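Local coordinates for cystathionine beta-lyase family protein, YNBB B.subtilis ortholog (Clostridium acetobutylicum, PDB 3HVY) that probably acts as a pyridoxal-phosphate-dependent lyase on sulphur-containing amino acids and has been linked tentatively to aluminium resistance, at residues T118-C123 with K178-Q183; N165-E170 with K204-V209. One frame throughout, in Å; residues are numbered along the deposited sequence.

Contact 1. Residues T118-C123 with K178-Q183; sequences TMMSIC and KLIHIQ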
ATOM      1  N   THR D 118       6.626 -15.284 -39.581  1.00 31.17           N
ATOM      2  CA  THR D 118       6.527 -13.889 -40.000  1.00 30.56           C
ATOM      3  C   THR D 118       5.369 -13.171 -39.330  1.00 30.07           C
ATOM      4  O   THR D 118       4.265 -13.709 -39.238  1.00 30.81           O
ATOM      5  CB  THR D 118       6.377 -13.754 -41.494  1.00 31.50           C
ATOM      6  OG1 THR D 118       7.470 -14.401 -42.144  1.00 28.91           O
ATOM      7  CG2 THR D 118       6.336 -12.271 -41.882  1.00 28.95           C
HETATM    8  N   MSE D 119       5.649 -11.961 -38.844  1.00 30.57           N
HETATM    9  CA  MSE D 119       4.664 -11.027 -38.295  1.00 29.13           C
HETATM   10  C   MSE D 119       4.398  -9.966 -39.369  1.00 30.03           C
HETATM   11  O   MSE D 119       5.328  -9.476 -40.013  1.00 26.93           O
HETATM   12  CB  MSE D 119       5.224 -10.319 -37.055  1.00 31.89           C
HETATM   13  CG  MSE D 119       4.368  -9.219 -36.537  1.00 31.88           C
HETATM   14 SE   MSE D 119       5.253  -8.198 -35.097  0.75 34.57          SE
HETATM   15  CE  MSE D 119       3.946  -6.705 -35.001  1.00 30.91           C
HETATM   16  N   MSE D 120       3.134  -9.586 -39.547  1.00 25.25           N
HETATM   17  CA  MSE D 120       2.818  -8.616 -40.578  1.00 27.03           C
HETATM   18  C   MSE D 120       1.930  -7.530 -40.050  1.00 26.64           C
HETATM   19  O   MSE D 120       0.827  -7.806 -39.541  1.00 29.77           O
HETATM   20  CB  MSE D 120       2.193  -9.284 -41.816  1.00 28.36           C
HETATM   21  CG  MSE D 120       1.870  -8.271 -42.978  1.00 28.94           C
HETATM   22 SE   MSE D 120       1.310  -9.071 -44.642  0.75 28.77          SE
HETATM   23  CE  MSE D 120      -0.328  -9.895 -43.961  1.00 22.76           C
ATOM     24  N   SER D 121       2.439  -6.302 -40.119  1.00 27.50           N
ATOM     25  CA  SER D 121       1.691  -5.122 -39.714  1.00 27.19           C
ATOM     26  C   SER D 121       0.931  -4.628 -40.954  1.00 28.25           C
ATOM     27  O   SER D 121       1.517  -4.481 -42.034  1.00 27.93           O
ATOM     28  CB  SER D 121       2.607  -4.004 -39.198  1.00 29.48           C
ATOM     29  OG  SER D 121       3.131  -4.318 -37.932  1.00 28.19           O
ATOM     30  N   ILE D 122      -0.353  -4.368 -40.805  1.00 26.40           N
ATOM     31  CA  ILE D 122      -1.144  -3.983 -41.953  1.00 30.17           C
ATOM     32  C   ILE D 122      -1.676  -2.531 -41.995  1.00 33.89           C
ATOM     33  O   ILE D 122      -2.285  -2.136 -42.995  1.00 33.96           O
ATOM     34  CB  ILE D 122      -2.238  -4.995 -42.276  1.00 31.72           C
ATOM     35  CG1 ILE D 122      -3.299  -5.019 -41.169  1.00 30.29           C
ATOM     36  CG2 ILE D 122      -1.619  -6.400 -42.576  1.00 29.33           C
ATOM     37  CD1 ILE D 122      -4.598  -5.807 -41.568  1.00 28.74           C
ATOM     38  N   CYS D 123      -1.367  -1.737 -40.972  1.00 36.94           N
ATOM     39  CA  CYS D 123      -1.760  -0.351 -40.903  1.00 37.71           C
ATOM     40  C   CYS D 123      -0.559   0.580 -41.077  1.00 39.31           C
ATOM     41  O   CYS D 123      -0.493   1.615 -40.428  1.00 40.16           O
ATOM     42  CB  CYS D 123      -2.384  -0.072 -39.541  1.00 36.71           C
ATOM     43  SG  CYS D 123      -3.754  -1.119 -39.161  1.00 41.11           S
ATOM     44  N   LYS D 178       2.266 -15.810 -39.477  1.00 31.34           N
ATOM     45  CA  LYS D 178       1.466 -16.396 -38.399  1.00 29.05           C
ATOM     46  C   LYS D 178       0.592 -15.417 -37.616  1.00 29.83           C
ATOM     47  O   LYS D 178      -0.374 -15.823 -36.934  1.00 29.80           O
ATOM     48  CB  LYS D 178       2.401 -17.098 -37.415  1.00 31.69           C
ATOM     49  CG  LYS D 178       3.361 -18.136 -38.040  1.00 39.04           C
ATOM     50  CD  LYS D 178       2.656 -19.254 -38.795  1.00 40.27           C
ATOM     51  CE  LYS D 178       3.642 -20.305 -39.265  1.00 38.11           C
ATOM     52  NZ  LYS D 178       2.863 -21.477 -39.626  1.00 50.25           N
ATOM     53  N   LEU D 179       0.917 -14.139 -37.725  1.00 30.07           N
ATOM     54  CA  LEU D 179       0.268 -13.097 -36.938  1.00 28.84           C
ATOM     55  C   LEU D 179       0.190 -11.840 -37.759  1.00 28.13           C
ATOM     56  O   LEU D 179       1.157 -11.437 -38.403  1.00 27.54           O
ATOM     57  CB  LEU D 179       1.060 -12.843 -35.649  1.00 31.13           C
ATOM     58  CG  LEU D 179       0.450 -11.839 -34.652  1.00 30.29           C
ATOM     59  CD1 LEU D 179       0.815 -12.250 -33.246  1.00 28.74           C
ATOM     60  CD2 LEU D 179       0.898 -10.383 -34.942  1.00 27.99           C
ATOM     61  N   ILE D 180      -1.002 -11.278 -37.779  1.00 28.02           N
ATOM     62  CA  ILE D 180      -1.303  -9.994 -38.379  1.00 27.81           C
ATOM     63  C   ILE D 180      -1.562  -9.022 -37.221  1.00 29.67           C
ATOM     64  O   ILE D 180      -2.365  -9.302 -36.289  1.00 29.13           O
ATOM     65  CB  ILE D 180      -2.526 -10.106 -39.309  1.00 30.39           C
ATOM     66  CG1 ILE D 180      -2.102 -10.799 -40.619  1.00 30.02           C
ATOM     67  CG2 ILE D 180      -3.187  -8.752 -39.573  1.00 28.27           C
ATOM     68  CD1 ILE D 180      -3.199 -10.941 -41.612  1.00 27.27           C
ATOM     69  N   HIS D 181      -0.857  -7.909 -37.298  1.00 27.39           N
ATOM     70  CA  HIS D 181      -0.917  -6.836 -36.329  1.00 29.89           C
ATOM     71  C   HIS D 181      -1.688  -5.632 -36.880  1.00 29.45           C
ATOM     72  O   HIS D 181      -1.337  -5.091 -37.928  1.00 29.74           O
ATOM     73  CB  HIS D 181       0.518  -6.487 -35.940  1.00 28.52           C
ATOM     74  CG  HIS D 181       0.673  -5.136 -35.305  1.00 30.92           C
ATOM     75  ND1 HIS D 181       1.407  -4.135 -35.894  1.00 31.19           N
ATOM     76  CD2 HIS D 181       0.169  -4.616 -34.164  1.00 34.43           C
ATOM     77  CE1 HIS D 181       1.359  -3.057 -35.126  1.00 36.12           C
ATOM     78  NE2 HIS D 181       0.584  -3.315 -34.087  1.00 29.18           N
ATOM     79  N   ILE D 182      -2.791  -5.294 -36.208  1.00 29.04           N
ATOM     80  CA  ILE D 182      -3.597  -4.117 -36.526  1.00 29.10           C
ATOM     81  C   ILE D 182      -3.413  -3.141 -35.353  1.00 29.48           C
ATOM     82  O   ILE D 182      -3.525  -3.519 -34.208  1.00 31.96           O
ATOM     83  CB  ILE D 182      -5.078  -4.466 -36.678  1.00 31.48           C
ATOM     84  CG1 ILE D 182      -5.251  -5.494 -37.818  1.00 32.22           C
ATOM     85  CG2 ILE D 182      -5.944  -3.192 -36.888  1.00 30.05           C
ATOM     86  CD1 ILE D 182      -6.691  -6.019 -38.028  1.00 30.14           C
ATOM     87  N   GLN D 183      -3.096  -1.896 -35.651  1.00 28.49           N
ATOM     88  CA  GLN D 183      -3.097  -0.814 -34.622  1.00 30.47           C
ATOM     89  C   GLN D 183      -4.426  -0.011 -34.749  1.00 30.51           C
ATOM     90  O   GLN D 183      -4.704   0.587 -35.787  1.00 32.66           O
ATOM     91  CB  GLN D 183      -1.908   0.073 -34.891  1.00 30.72           C
ATOM     92  CG  GLN D 183      -1.647   1.125 -33.854  1.00 34.09           C
ATOM     93  CD  GLN D 183      -0.331   1.827 -34.099  1.00 41.63           C
ATOM     94  OE1 GLN D 183       0.725   1.179 -34.187  1.00 41.02           O
ATOM     95  NE2 GLN D 183      -0.373   3.167 -34.196  1.00 37.44           N
TER
HETATM   96  O   HOH W   1      -0.580  -2.335 -38.046  1.00 33.67           O
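His181 sets CG anti to the backbone N (chi1 161°) and chi2 (-116°) then turns the ring, while Ser121 holds OG anti to its own carbonyl carbon (chi1 -72°). Ser121 OG meets ND1 of His181 at the ring edge, in plane, at 2.7 Å; the same OG also bonds Tyr152 OH, so two partners grip the hydroxyl. The setting is a pair of neighbouring parallel strands in the seven-stranded mixed sheet of the pyridoxal-phosphate aminotransferase-like fold. Parallel pairing is plain at Met120, whose N reaches Leu179 O (2.9 Å) and whose O receives His181 N (2.8 Å), straddling Ile180. Leu179 N, buried here, has no partner in the model. Met119, a selenomethionine, runs extended beside Leu179, on the face shared with Ser121 and His181, until Met119 CE lies 3.6 Å from His181 CG, oblique to the ring. On the other face the bent Met120 chain brings CE 3.9 Å from Ile180 CD1, and Ile122 CD1 touches both Ile180 CG2 and Ile182 CG1. Past the end of strand 118-121, one water takes a hydrogen bond from Cys123 N (3.1 Å) and donates one to His181 O (2.9 Å).

Contact 2. Residues N165-E170 with K204-V209; sequences NTVKEE and KSIREV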
ATOM      1  N   ASN D 165      -6.111  -5.606 -50.347  1.00 35.60           N
ATOM      2  CA  ASN D 165      -5.706  -6.484 -51.416  1.00 35.20           C
ATOM      3  C   ASN D 165      -4.264  -6.958 -51.320  1.00 32.17           C
ATOM      4  O   ASN D 165      -3.978  -8.090 -51.662  1.00 29.47           O
ATOM      5  CB  ASN D 165      -5.956  -5.857 -52.795  1.00 37.85           C
ATOM      6  CG  ASN D 165      -7.452  -5.824 -53.168  1.00 51.08           C
ATOM      7  OD1 ASN D 165      -8.306  -6.459 -52.530  1.00 61.65           O
ATOM      8  ND2 ASN D 165      -7.765  -5.071 -54.215  1.00 69.69           N
ATOM      9  N   THR D 166      -3.346  -6.102 -50.898  1.00 29.80           N
ATOM     10  CA  THR D 166      -1.963  -6.541 -50.701  1.00 31.63           C
ATOM     11  C   THR D 166      -1.849  -7.507 -49.512  1.00 29.54           C
ATOM     12  O   THR D 166      -1.111  -8.499 -49.569  1.00 27.25           O
ATOM     13  CB  THR D 166      -1.047  -5.341 -50.470  1.00 32.85           C
ATOM     14  OG1 THR D 166      -1.113  -4.528 -51.640  1.00 33.59           O
ATOM     15  CG2 THR D 166       0.379  -5.781 -50.252  1.00 29.29           C
ATOM     16  N   VAL D 167      -2.630  -7.260 -48.469  1.00 27.43           N
ATOM     17  CA  VAL D 167      -2.671  -8.159 -47.313  1.00 28.78           C
ATOM     18  C   VAL D 167      -3.047  -9.585 -47.750  1.00 29.71           C
ATOM     19  O   VAL D 167      -2.397 -10.572 -47.372  1.00 30.43           O
ATOM     20  CB  VAL D 167      -3.695  -7.697 -46.285  1.00 28.01           C
ATOM     21  CG1 VAL D 167      -3.815  -8.760 -45.137  1.00 32.99           C
ATOM     22  CG2 VAL D 167      -3.303  -6.337 -45.694  1.00 29.91           C
ATOM     23  N   LYS D 168      -4.066  -9.675 -48.595  1.00 30.35           N
ATOM     24  CA  LYS D 168      -4.537 -10.952 -49.131  1.00 30.54           C
ATOM     25  C   LYS D 168      -3.519 -11.615 -50.011  1.00 30.19           C
ATOM     26  O   LYS D 168      -3.303 -12.831 -49.904  1.00 32.13           O
ATOM     27  CB  LYS D 168      -5.862 -10.752 -49.880  1.00 29.34           C
ATOM     28  CG  LYS D 168      -6.977 -10.557 -48.879  1.00 36.52           C
ATOM     29  CD  LYS D 168      -8.247 -10.065 -49.528  1.00 47.23           C
ATOM     30  CE  LYS D 168      -9.188 -11.170 -49.932  1.00 46.53           C
ATOM     31  NZ  LYS D 168     -10.518 -10.581 -50.261  1.00 53.25           N
ATOM     32  N   GLU D 169      -2.893 -10.826 -50.882  1.00 28.49           N
ATOM     33  CA  GLU D 169      -1.785 -11.322 -51.730  1.00 27.87           C
ATOM     34  C   GLU D 169      -0.627 -11.892 -50.877  1.00 25.96           C
ATOM     35  O   GLU D 169      -0.057 -12.920 -51.163  1.00 22.19           O
ATOM     36  CB  GLU D 169      -1.251 -10.185 -52.617  1.00 29.61           C
ATOM     37  CG  GLU D 169      -2.140  -9.722 -53.787  1.00 42.17           C
ATOM     38  CD  GLU D 169      -1.561  -8.495 -54.512  1.00 38.77           C
ATOM     39  N   GLU D 170      -0.287 -11.209 -49.796  1.00 26.72           N
ATOM     40  CA  GLU D 170       0.733 -11.706 -48.883  1.00 28.46           C
ATOM     41  C   GLU D 170       0.298 -12.997 -48.211  1.00 29.71           C
ATOM     42  O   GLU D 170       1.070 -13.945 -48.115  1.00 31.03           O
ATOM     43  CB  GLU D 170       1.046 -10.653 -47.817  1.00 27.36           C
ATOM     44  CG  GLU D 170       1.821  -9.493 -48.364  1.00 31.68           C
ATOM     45  CD  GLU D 170       3.257  -9.874 -48.741  1.00 37.93           C
ATOM     46  OE1 GLU D 170       3.689 -11.020 -48.504  1.00 39.74           O
ATOM     47  OE2 GLU D 170       3.971  -8.997 -49.252  1.00 42.02           O
ATOM     48  N   LYS D 204     -12.885  -9.721 -41.777  1.00 31.98           N
ATOM     49  CA  LYS D 204     -13.757 -10.477 -42.681  1.00 36.01           C
ATOM     50  C   LYS D 204     -13.025 -10.739 -43.985  1.00 33.47           C
ATOM     51  O   LYS D 204     -13.101 -11.835 -44.527  1.00 36.59           O
ATOM     52  CB  LYS D 204     -15.063  -9.694 -42.890  1.00 37.30           C
ATOM     53  CG  LYS D 204     -16.195 -10.454 -43.457  1.00 53.56           C
ATOM     54  CD  LYS D 204     -17.546  -9.745 -43.329  1.00 61.41           C
ATOM     55  CE  LYS D 204     -18.578 -10.501 -44.250  1.00 71.95           C
ATOM     56  NZ  LYS D 204     -20.022 -10.071 -44.122  1.00 75.77           N
ATOM     57  N   SER D 205     -12.266  -9.773 -44.487  1.00 32.98           N
ATOM     58  CA  SER D 205     -11.466 -10.026 -45.684  1.00 33.65           C
ATOM     59  C   SER D 205     -10.352 -11.013 -45.453  1.00 34.35           C
ATOM     60  O   SER D 205     -10.064 -11.829 -46.324  1.00 35.95           O
ATOM     61  CB  SER D 205     -10.812  -8.746 -46.221  1.00 35.71           C
ATOM     62  OG  SER D 205     -11.790  -7.890 -46.749  1.00 34.80           O
ATOM     63  N   ILE D 206      -9.656 -10.885 -44.325  1.00 35.88           N
ATOM     64  CA  ILE D 206      -8.609 -11.836 -43.989  1.00 33.03           C
ATOM     65  C   ILE D 206      -9.216 -13.249 -43.944  1.00 34.92           C
ATOM     66  O   ILE D 206      -8.642 -14.183 -44.493  1.00 33.90           O
ATOM     67  CB  ILE D 206      -7.901 -11.471 -42.663  1.00 34.43           C
ATOM     68  CG1 ILE D 206      -7.026 -10.231 -42.859  1.00 29.90           C
ATOM     69  CG2 ILE D 206      -7.021 -12.656 -42.092  1.00 27.72           C
ATOM     70  CD1 ILE D 206      -6.690  -9.540 -41.547  1.00 26.49           C
ATOM     71  N   ARG D 207     -10.388 -13.381 -43.319  1.00 34.33           N
ATOM     72  CA  ARG D 207     -10.981 -14.686 -43.155  1.00 35.68           C
ATOM     73  C   ARG D 207     -11.513 -15.308 -44.451  1.00 38.47           C
ATOM     74  O   ARG D 207     -11.861 -16.482 -44.455  1.00 38.42           O
ATOM     75  CB  ARG D 207     -12.051 -14.667 -42.084  1.00 36.32           C
ATOM     76  CG  ARG D 207     -11.528 -14.316 -40.702  1.00 39.05           C
ATOM     77  CD  ARG D 207     -10.269 -15.091 -40.329  1.00 41.94           C
ATOM     78  NE  ARG D 207      -9.845 -14.850 -38.942  1.00 37.92           N
ATOM     79  CZ  ARG D 207      -8.624 -15.096 -38.463  1.00 31.57           C
ATOM     80  NH1 ARG D 207      -7.665 -15.576 -39.225  1.00 32.38           N
ATOM     81  NH2 ARG D 207      -8.358 -14.844 -37.208  1.00 29.59           N
ATOM     82  N   GLU D 208     -11.516 -14.551 -45.541  1.00 39.16           N
ATOM     83  CA  GLU D 208     -11.857 -15.107 -46.849  1.00 40.76           C
ATOM     84  C   GLU D 208     -10.732 -16.013 -47.366  1.00 40.93           C
ATOM     85  O   GLU D 208     -10.957 -16.861 -48.210  1.00 43.52           O
ATOM     86  CB  GLU D 208     -12.130 -13.976 -47.856  1.00 38.40           C
ATOM     87  CG  GLU D 208     -13.451 -13.244 -47.600  1.00 40.70           C
ATOM     88  CD  GLU D 208     -13.648 -11.999 -48.472  1.00 46.34           C
ATOM     89  OE1 GLU D 208     -12.671 -11.498 -49.087  1.00 46.24           O
ATOM     90  OE2 GLU D 208     -14.793 -11.505 -48.507  1.00 53.06           O
ATOM     91  N   VAL D 209      -9.513 -15.807 -46.885  1.00 40.25           N
ATOM     92  CA  VAL D 209      -8.377 -16.569 -47.367  1.00 37.26           C
ATOM     93  C   VAL D 209      -7.745 -17.455 -46.298  1.00 34.33           C
ATOM     94  O   VAL D 209      -7.124 -18.439 -46.614  1.00 33.62           O
ATOM     95  CB  VAL D 209      -7.289 -15.611 -47.893  1.00 41.76           C
ATOM     96  CG1 VAL D 209      -6.016 -16.383 -48.393  1.00 44.70           C
ATOM     97  CG2 VAL D 209      -7.855 -14.805 -49.024  1.00 50.13           C
TER
HETATM   98  O   HOH W   2     -12.184  -8.423 -49.407  1.00 44.97           O
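Lys168 reaches from helix 164-173 across to Glu208, where its ammonium nitrogen NZ lies 2.6 Å from Glu208 OE1 in a hydrogen-bonded salt bridge. The carboxylate oxygen is met nearly head-on along its C-O bond. A sharp bend at chi3 (92°), away from a staggered value, turns CE of the lysine toward residues 205-209, and the aliphatic part of the chain then lies against them: CE is 3.8 Å from Ser205 O and 4.0 Å from Val209 CG2. Glu208, by contrast, extends beyond CG and crosses the lysine chain at a slant.

The ammonium has a second acceptor, a water 2.9 Å from Lys168 NZ, which is in turn hydrogen-bonded to Ser205 OG at 2.7 Å. That serine hydroxyl is held again by Glu201 O, one turn back in its own helix. The carbonyl of Ser205 is also engaged, since Ser205 O accepts Glu208 N at 3.2 Å.

Helices 164-173 and 196-207, which carry the touching residues Lys168 and Ser205, cover the same face of the central sheet in this aminotransferase-like fold. Helix 196-207 is the connection of a beta-alpha-beta unit between the adjacent parallel strands 177-183 and 214-218; helix 164-173 connects strand 151-154 to strand 177-183, passing over the intervening strand 118-121.

Arg207, next in the chain to Ile206, is held by a salt bridge from NH2 to Asp236. Toward the sheet the polar bridge gives way to apolar packing, where Val167 CG1 approaches Ile206 CG1 at 4.2 Å, and the Ile206 side chain also touches Leu171, one turn further along helix 164-173.

How the contacts relate
From the N terminus the chain lays down strand 118-121, passes through strand 151-154 and helix 164-173, and returns as strand 177-183 beside the first; contact 1 closes this loop of 54 residues. Helix 196-207 then follows, and contact 2 closes a shorter loop of 33 residues when residues 204-209 meet helix 164-173. The two loops cross, because residues 165-170 lie inside the first and residues 178-183 inside the second. With centres about 12 Å apart, the contacts also touch: Ile122 CG2 packs 3.5 Å from Val167 CG2, and Ile180 CD1 sits 3.8 Å from Ile206 CD1. Two sheet strands are thus joined to two helices on one face.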